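Local atomic coordinates of Alpha/beta hydrolase (Pectobacterium atrosepticum SCRI1043, PDB entry 3BDV), a protein that is probably a hydrolase of the alpha/beta-hydrolase fold, related to the serine hydrolases, and binds calcium in the crystal; its substrate is not known. Residues A87-V92 and D117-S122; P24-S29 and D59-A64; E154-G159 and W173-K178. All coordinates share one frame; numbering follows the deposited sequence.

In the fold
The chain runs through three contacts in series, each loop closing before the next opens, so none nest or cross. Contact 2 comes first: the loop after strand 19-23 meets helix 58-70, closing a loop that includes helix 34-41 and the edge strand 46-47. Contact 1 follows, joining helix 83-93 to the loop between strands 99-105 and 128-132. The two touch, because helices 58-70 and 83-93 pack together and R118 forms a salt bridge with D59. Contact 3, the shortest closure, joins edge strand 154-157 to the last helix, 174-185; its centre lies about 22 Å from those of the other two.

Contact 1 (A87-V92 and D117-S122); sequences AACHVV and DRIQAS
C89 and H90, neighbours on helix 83-93, make the contact with R118 and I119 of the loop. In the modelled conformer of C89, SG comes to 4.2 Å from I119 CG2, a long touch that holds for that copy only, and W151 of helix 141-151 packs on this cysteine. H90 carries the larger share. Its CB meets I119 CD1 at 3.7 Å; with CG anti to the backbone N (chi1 177°) the imidazole lies alongside the loop backbone and gives its ND1 hydrogen to R118 O at 3.1 Å. The acceptor lies in the ring plane, but the donor stands above the carbonyl plane of R118. In the alpha/beta-hydrolase fold helix 83-93 follows strand 76-81, and a GxSxG pattern at this junction is consistent with a nucleophile elbow; segment 117-122, part of the connection between strands 99-105 and 128-132, lies against the helix between helices 58-70 and 141-151. The R118 chain, bent at chi3 (69°), brings NH2 to 3.7 Å from H90 NE2, with guanidinium and imidazole planes almost perpendicular. That NH2 is held by a salt bridge to D59 of helix 58-70, which also supplies L58 and V62 against the histidine.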
# COMPACT_ATOMS: atom_id res chain seq x y z
N ALA A 87 7.22 3.53 3.92
CA ALA A 87 6.74 4.24 5.11
C ALA A 87 5.72 3.43 5.88
O ALA A 87 5.74 3.42 7.11
CB ALA A 87 6.15 5.61 4.70
N ALA A 88 4.83 2.74 5.16
CA ALA A 88 3.79 1.91 5.77
C ALA A 88 4.51 0.83 6.58
O ALA A 88 4.15 0.57 7.73
CB ALA A 88 2.87 1.26 4.71
N CYS A 89 5.54 0.23 5.99
CA CYS A 89 6.30 -0.80 6.67
C CYS A 89 6.94 -0.25 7.95
O CYS A 89 6.85 -0.85 8.98
CB CYS A 89 7.34 -1.34 5.71
SG CYS A 89 8.47 -2.50 6.40
N HIS A 90 7.56 0.91 7.85
CA HIS A 90 8.28 1.46 8.96
C HIS A 90 7.32 1.78 10.11
O HIS A 90 7.58 1.49 11.27
CB HIS A 90 9.05 2.69 8.50
CG HIS A 90 9.79 3.40 9.60
ND1 HIS A 90 11.08 3.07 9.97
CD2 HIS A 90 9.43 4.44 10.39
CE1 HIS A 90 11.48 3.88 10.92
NE2 HIS A 90 10.50 4.71 11.20
N VAL A 91 6.17 2.34 9.79
CA VAL A 91 5.21 2.70 10.85
C VAL A 91 4.73 1.47 11.61
O VAL A 91 4.68 1.50 12.83
CB VAL A 91 4.01 3.48 10.28
CG1 VAL A 91 2.83 3.45 11.24
CG2 VAL A 91 4.44 4.88 9.97
N VAL A 92 4.44 0.40 10.91
CA VAL A 92 4.06 -0.88 11.55
C VAL A 92 5.21 -1.41 12.41
O VAL A 92 5.01 -1.80 13.58
CB VAL A 92 3.62 -1.93 10.49
CG1 VAL A 92 3.44 -3.31 11.17
CG2 VAL A 92 2.32 -1.50 9.82
N ASP A 117 18.95 1.89 6.64
CA ASP A 117 19.18 1.83 8.07
C ASP A 117 17.91 1.97 8.91
O ASP A 117 17.96 1.89 10.13
CB ASP A 117 20.22 2.88 8.49
CG ASP A 117 19.82 4.30 8.16
OD1 ASP A 117 18.96 4.56 7.29
OD2 ASP A 117 20.44 5.20 8.77
N ARG A 118 16.78 2.12 8.25
CA ARG A 118 15.52 2.30 8.95
C ARG A 118 14.45 1.29 8.64
O ARG A 118 13.43 1.23 9.31
CB ARG A 118 15.05 3.71 8.68
CG ARG A 118 16.12 4.64 9.30
CD ARG A 118 15.73 6.00 9.40
NE ARG A 118 14.69 6.19 10.39
CZ ARG A 118 14.00 7.31 10.47
NH1 ARG A 118 14.22 8.28 9.60
NH2 ARG A 118 13.06 7.44 11.37
N ILE A 119 14.65 0.48 7.62
CA ILE A 119 13.67 -0.51 7.30
C ILE A 119 14.25 -1.86 7.71
O ILE A 119 15.33 -2.23 7.22
CB ILE A 119 13.38 -0.50 5.78
CG1 ILE A 119 12.81 0.87 5.36
CG2 ILE A 119 12.48 -1.70 5.38
CD1 ILE A 119 11.52 1.30 6.08
N GLN A 120 13.57 -2.58 8.61
CA GLN A 120 14.09 -3.83 9.14
C GLN A 120 13.64 -5.02 8.30
O GLN A 120 12.53 -5.03 7.75
CB GLN A 120 13.62 -4.04 10.57
CG GLN A 120 13.90 -2.86 11.50
CD GLN A 120 13.23 -3.04 12.85
OE1 GLN A 120 13.20 -4.15 13.40
NE2 GLN A 120 12.69 -1.95 13.40
N ALA A 121 14.54 -6.01 8.18
CA ALA A 121 14.27 -7.28 7.54
C ALA A 121 13.77 -8.23 8.62
O ALA A 121 14.44 -9.15 9.05
CB ALA A 121 15.49 -7.79 6.89
N SER A 122 12.55 -7.94 9.06
CA SER A 122 11.91 -8.70 10.12
C SER A 122 10.39 -8.63 9.96
O SER A 122 9.85 -7.71 9.31
CB SER A 122 12.38 -8.22 11.50
OG SER A 122 12.26 -6.83 11.64

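Contact 2 (P24-S29 and D59-A64); sequences PGLRDS and DRWVLA
The carbonyl oxygen P24 O accepts a hydrogen bond from the indole nitrogen W61 NE1 at 2.9 Å. The bond is nearly straight, with an N-H...O angle of 170°. It is also flat at both ends: the donor lies in the carbonyl plane of P24, and the oxygen lies only 4° out of the indole plane. W61 thus meets the loop with the edge of its ring, and the buried indole N-H is satisfied by the backbone. Farther along the same edge, the benzo carbon W61 CZ2 comes to 3.7 Å from G25 O, again near the ring plane, so two successive peptide carbonyls border the indole. This second approach is a van der Waals contact. G25 O is also the acceptor for D28 N at 3.1 Å, the bond that closes the type II turn from G25 to D28, with R27 at its third position having positive phi. At the far end of the indole, L26 CD1 lies 4.4 Å from W61 CH2, a loose apolar contact that holds for the modelled conformer of the leucine only. The W61 side chain already leaves its helix toward the loop; a chi1 of -101°, away from the usual staggered values, sets the turn of the ring that puts NE1 in line with P24 O. Beyond the turn, D28 forms a salt bridge with R47, one of the calcium-site residues. The loop itself leaves the C-terminal end of strand 19-23 and leads to helix 34-41. W61 projects from helix 58-70, with F83 meeting its ring edge-to-face and A87 packing on it, so the tryptophan fills the junction between this loop and helices 58-70 and 83-93.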
# COMPACT_ATOMS: atom_id res chain seq x y z
N PRO A 24 0.70 7.35 -1.07
CA PRO A 24 1.54 7.53 -2.27
C PRO A 24 3.02 7.63 -1.95
O PRO A 24 3.39 7.92 -0.80
CB PRO A 24 1.01 8.84 -2.89
CG PRO A 24 -0.38 8.98 -2.30
CD PRO A 24 -0.21 8.49 -0.89
N GLY A 25 3.82 7.43 -2.99
CA GLY A 25 5.25 7.68 -2.91
C GLY A 25 5.65 9.07 -3.39
O GLY A 25 4.87 10.01 -3.39
N LEU A 26 6.90 9.17 -3.85
CA LEU A 26 7.47 10.45 -4.28
C LEU A 26 6.63 11.13 -5.35
O LEU A 26 6.18 10.48 -6.31
CB LEU A 26 8.90 10.22 -4.81
CG LEU A 26 9.87 11.40 -4.77
CD1 LEU A 26 10.38 11.68 -3.37
CD2 LEU A 26 11.04 11.13 -5.72
N ARG A 27 6.46 12.44 -5.20
CA ARG A 27 5.74 13.32 -6.12
C ARG A 27 4.22 13.17 -6.05
O ARG A 27 3.52 13.81 -6.81
CB ARG A 27 6.18 13.16 -7.59
CG ARG A 27 7.69 13.19 -7.79
CD ARG A 27 8.07 13.38 -9.24
NE ARG A 27 9.52 13.39 -9.38
CZ ARG A 27 10.27 12.29 -9.49
NH1 ARG A 27 9.72 11.08 -9.56
NH2 ARG A 27 11.57 12.40 -9.58
N ASP A 28 3.73 12.32 -5.15
CA ASP A 28 2.31 11.99 -5.03
C ASP A 28 1.85 11.09 -6.18
O ASP A 28 2.56 10.90 -7.16
CB ASP A 28 1.45 13.25 -4.98
CG ASP A 28 0.18 13.07 -4.16
OD1 ASP A 28 -0.13 11.94 -3.71
OD2 ASP A 28 -0.50 14.07 -3.97
N SER A 29 0.65 10.56 -6.08
CA SER A 29 0.09 9.77 -7.15
C SER A 29 -0.76 10.65 -8.03
O SER A 29 -1.73 11.25 -7.59
CB SER A 29 -0.73 8.64 -6.57
OG SER A 29 0.15 7.74 -5.92
N ASP A 59 10.61 10.44 7.77
CA ASP A 59 9.92 11.00 8.94
C ASP A 59 8.71 11.83 8.53
O ASP A 59 7.67 11.76 9.15
CB ASP A 59 10.87 11.85 9.76
CG ASP A 59 11.90 11.04 10.54
OD1 ASP A 59 11.64 9.89 10.88
OD2 ASP A 59 12.99 11.58 10.80
N ARG A 60 8.80 12.56 7.41
CA ARG A 60 7.61 13.31 6.96
C ARG A 60 6.48 12.40 6.55
O ARG A 60 5.33 12.67 6.85
CB ARG A 60 7.97 14.25 5.82
CG ARG A 60 8.66 15.50 6.37
CD ARG A 60 8.63 16.64 5.39
NE ARG A 60 9.50 16.40 4.26
CZ ARG A 60 10.56 17.15 3.93
NH1 ARG A 60 10.91 18.20 4.65
NH2 ARG A 60 11.27 16.83 2.86
N TRP A 61 6.80 11.35 5.82
CA TRP A 61 5.79 10.36 5.45
C TRP A 61 5.18 9.73 6.70
O TRP A 61 3.97 9.57 6.77
CB TRP A 61 6.37 9.26 4.57
CG TRP A 61 6.08 9.39 3.11
CD1 TRP A 61 5.20 8.65 2.37
CD2 TRP A 61 6.67 10.33 2.20
NE1 TRP A 61 5.22 9.07 1.06
CE2 TRP A 61 6.14 10.08 0.93
CE3 TRP A 61 7.65 11.33 2.35
CZ2 TRP A 61 6.51 10.83 -0.21
CZ3 TRP A 61 8.01 12.07 1.24
CH2 TRP A 61 7.45 11.81 -0.04
N VAL A 62 6.01 9.38 7.68
CA VAL A 62 5.57 8.76 8.92
C VAL A 62 4.64 9.71 9.71
O VAL A 62 3.60 9.32 10.23
CB VAL A 62 6.76 8.39 9.81
CG1 VAL A 62 6.30 8.17 11.29
CG2 VAL A 62 7.55 7.21 9.23
N LEU A 63 5.05 10.96 9.79
CA LEU A 63 4.24 11.97 10.43
C LEU A 63 2.88 12.10 9.68
O LEU A 63 1.83 12.17 10.32
CB LEU A 63 5.07 13.26 10.46
CG LEU A 63 4.67 14.46 11.30
CD1 LEU A 63 4.04 14.03 12.59
CD2 LEU A 63 5.91 15.26 11.53
N ALA A 64 2.88 12.07 8.34
CA ALA A 64 1.62 12.13 7.59
C ALA A 64 0.69 10.94 7.84
O ALA A 64 -0.53 11.11 7.94
CB ALA A 64 1.87 12.30 6.09

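Contact 3 (E154-G159 and W173-K178); sequences ELVDVG and WEYGLK
W173 and Y175, at the start of helix 174-185, reach across to V156 of the outermost strand 154-157 and to V158 two residues on. W173 occupies the N-cap position, and its indole turns its edge to V158: W173 CZ2 lies 4.4 Å from V158 CG1, which sits near the ring plane. One face of the same ring is covered by its own helix, with G176 CA 3.5 Å above the centre, a close approach to a residue with no side chain. F170, F131 and W34 meet W173 edge-to-face, making it part of an aromatic cluster. Y175 leaves the helix with CG anti to the backbone N (chi1 -172°) and extends toward the strand, where Y175 CE2 touches V156 CG1 at 4.1 Å. The methyl approaches the phenol at its edge, while the hydroxyl goes on to R179, a turn later in the helix. No hydrogen bond joins the two segments. After V156, D157 OD1 accepts from G159 N at 2.9 Å, an Asx turn. As in other alpha/beta-hydrolase folds, a C-terminal helix covers one face of the parallel sheet; here its first turn lies over strands 128-132 and 154-157.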
# COMPACT_ATOMS: atom_id res chain seq x y z
N GLU A 154 2.74 -12.15 2.03
CA GLU A 154 2.44 -12.87 0.83
C GLU A 154 3.04 -12.07 -0.32
O GLU A 154 3.00 -10.83 -0.28
CB GLU A 154 0.93 -12.92 0.60
CG GLU A 154 0.41 -14.21 0.11
CD GLU A 154 -1.12 -14.21 -0.05
OE1 GLU A 154 -1.82 -13.74 0.87
OE2 GLU A 154 -1.58 -14.68 -1.08
N LEU A 155 3.55 -12.75 -1.33
CA LEU A 155 4.20 -12.10 -2.47
C LEU A 155 3.45 -12.40 -3.74
O LEU A 155 3.34 -13.54 -4.14
CB LEU A 155 5.65 -12.58 -2.59
CG LEU A 155 6.63 -11.86 -3.54
CD1 LEU A 155 6.47 -12.40 -5.04
CD2 LEU A 155 6.53 -10.33 -3.47
N VAL A 156 2.95 -11.34 -4.36
CA VAL A 156 2.15 -11.42 -5.57
C VAL A 156 2.97 -10.90 -6.71
O VAL A 156 3.31 -9.72 -6.73
CB VAL A 156 0.84 -10.62 -5.45
CG1 VAL A 156 -0.01 -10.69 -6.78
CG2 VAL A 156 0.05 -11.15 -4.24
N ASP A 157 3.36 -11.83 -7.57
CA ASP A 157 4.10 -11.54 -8.82
C ASP A 157 3.15 -11.04 -9.91
O ASP A 157 2.31 -11.78 -10.38
CB ASP A 157 4.82 -12.84 -9.22
CG ASP A 157 5.67 -12.71 -10.46
OD1 ASP A 157 5.56 -11.71 -11.18
OD2 ASP A 157 6.48 -13.64 -10.67
N VAL A 158 3.28 -9.75 -10.28
CA VAL A 158 2.44 -9.09 -11.28
C VAL A 158 3.15 -9.03 -12.64
O VAL A 158 2.73 -8.31 -13.54
CB VAL A 158 1.94 -7.68 -10.80
CG1 VAL A 158 1.02 -7.85 -9.57
CG2 VAL A 158 3.11 -6.75 -10.51
N GLY A 159 4.19 -9.82 -12.82
CA GLY A 159 4.86 -9.88 -14.10
C GLY A 159 5.64 -8.61 -14.42
O GLY A 159 6.10 -7.91 -13.52
N TRP A 173 -6.57 -0.87 -12.44
CA TRP A 173 -6.08 -2.05 -11.73
C TRP A 173 -7.13 -2.80 -10.91
O TRP A 173 -7.05 -2.88 -9.67
CB TRP A 173 -4.87 -1.67 -10.85
CG TRP A 173 -3.99 -2.87 -10.47
CD1 TRP A 173 -3.79 -4.03 -11.17
CD2 TRP A 173 -3.20 -2.98 -9.27
NE1 TRP A 173 -2.91 -4.84 -10.49
CE2 TRP A 173 -2.56 -4.23 -9.32
CE3 TRP A 173 -2.96 -2.13 -8.19
CZ2 TRP A 173 -1.70 -4.66 -8.32
CZ3 TRP A 173 -2.16 -2.56 -7.16
CH2 TRP A 173 -1.52 -3.81 -7.23
N GLU A 174 -8.07 -3.38 -11.63
CA GLU A 174 -9.09 -4.20 -11.01
C GLU A 174 -8.48 -5.40 -10.29
O GLU A 174 -9.03 -5.83 -9.25
CB GLU A 174 -10.11 -4.63 -12.05
CG GLU A 174 -10.96 -3.48 -12.51
CD GLU A 174 -12.43 -3.71 -12.33
OE1 GLU A 174 -12.85 -4.84 -12.01
OE2 GLU A 174 -13.19 -2.75 -12.51
N TYR A 175 -7.37 -5.96 -10.80
CA TYR A 175 -6.75 -7.11 -10.13
C TYR A 175 -6.29 -6.73 -8.73
O TYR A 175 -6.48 -7.52 -7.78
CB TYR A 175 -5.58 -7.74 -10.93
CG TYR A 175 -5.11 -9.03 -10.27
CD1 TYR A 175 -5.87 -10.19 -10.36
CD2 TYR A 175 -3.94 -9.07 -9.52
CE1 TYR A 175 -5.47 -11.36 -9.73
CE2 TYR A 175 -3.53 -10.24 -8.90
CZ TYR A 175 -4.31 -11.37 -8.99
OH TYR A 175 -3.92 -12.51 -8.31
N GLY A 176 -5.71 -5.55 -8.55
CA GLY A 176 -5.36 -5.09 -7.21
C GLY A 176 -6.57 -4.94 -6.28
O GLY A 176 -6.53 -5.31 -5.09
N LEU A 177 -7.65 -4.37 -6.80
CA LEU A 177 -8.89 -4.29 -6.05
C LEU A 177 -9.44 -5.65 -5.68
O LEU A 177 -9.91 -5.85 -4.56
CB LEU A 177 -9.92 -3.51 -6.86
CG LEU A 177 -9.70 -2.02 -7.01
CD1 LEU A 177 -10.79 -1.48 -7.91
CD2 LEU A 177 -9.67 -1.28 -5.60
N LYS A 178 -9.41 -6.58 -6.62
CA LYS A 178 -9.82 -7.97 -6.34
C LYS A 178 -9.00 -8.59 -5.20
O LYS A 178 -9.56 -9.11 -4.26
CB LYS A 178 -9.73 -8.84 -7.60
CG LYS A 178 -10.13 -10.31 -7.41
CD LYS A 178 -9.89 -11.23 -8.63
CE LYS A 178 -8.51 -11.97 -8.55
NZ LYS A 178 -8.40 -13.19 -7.65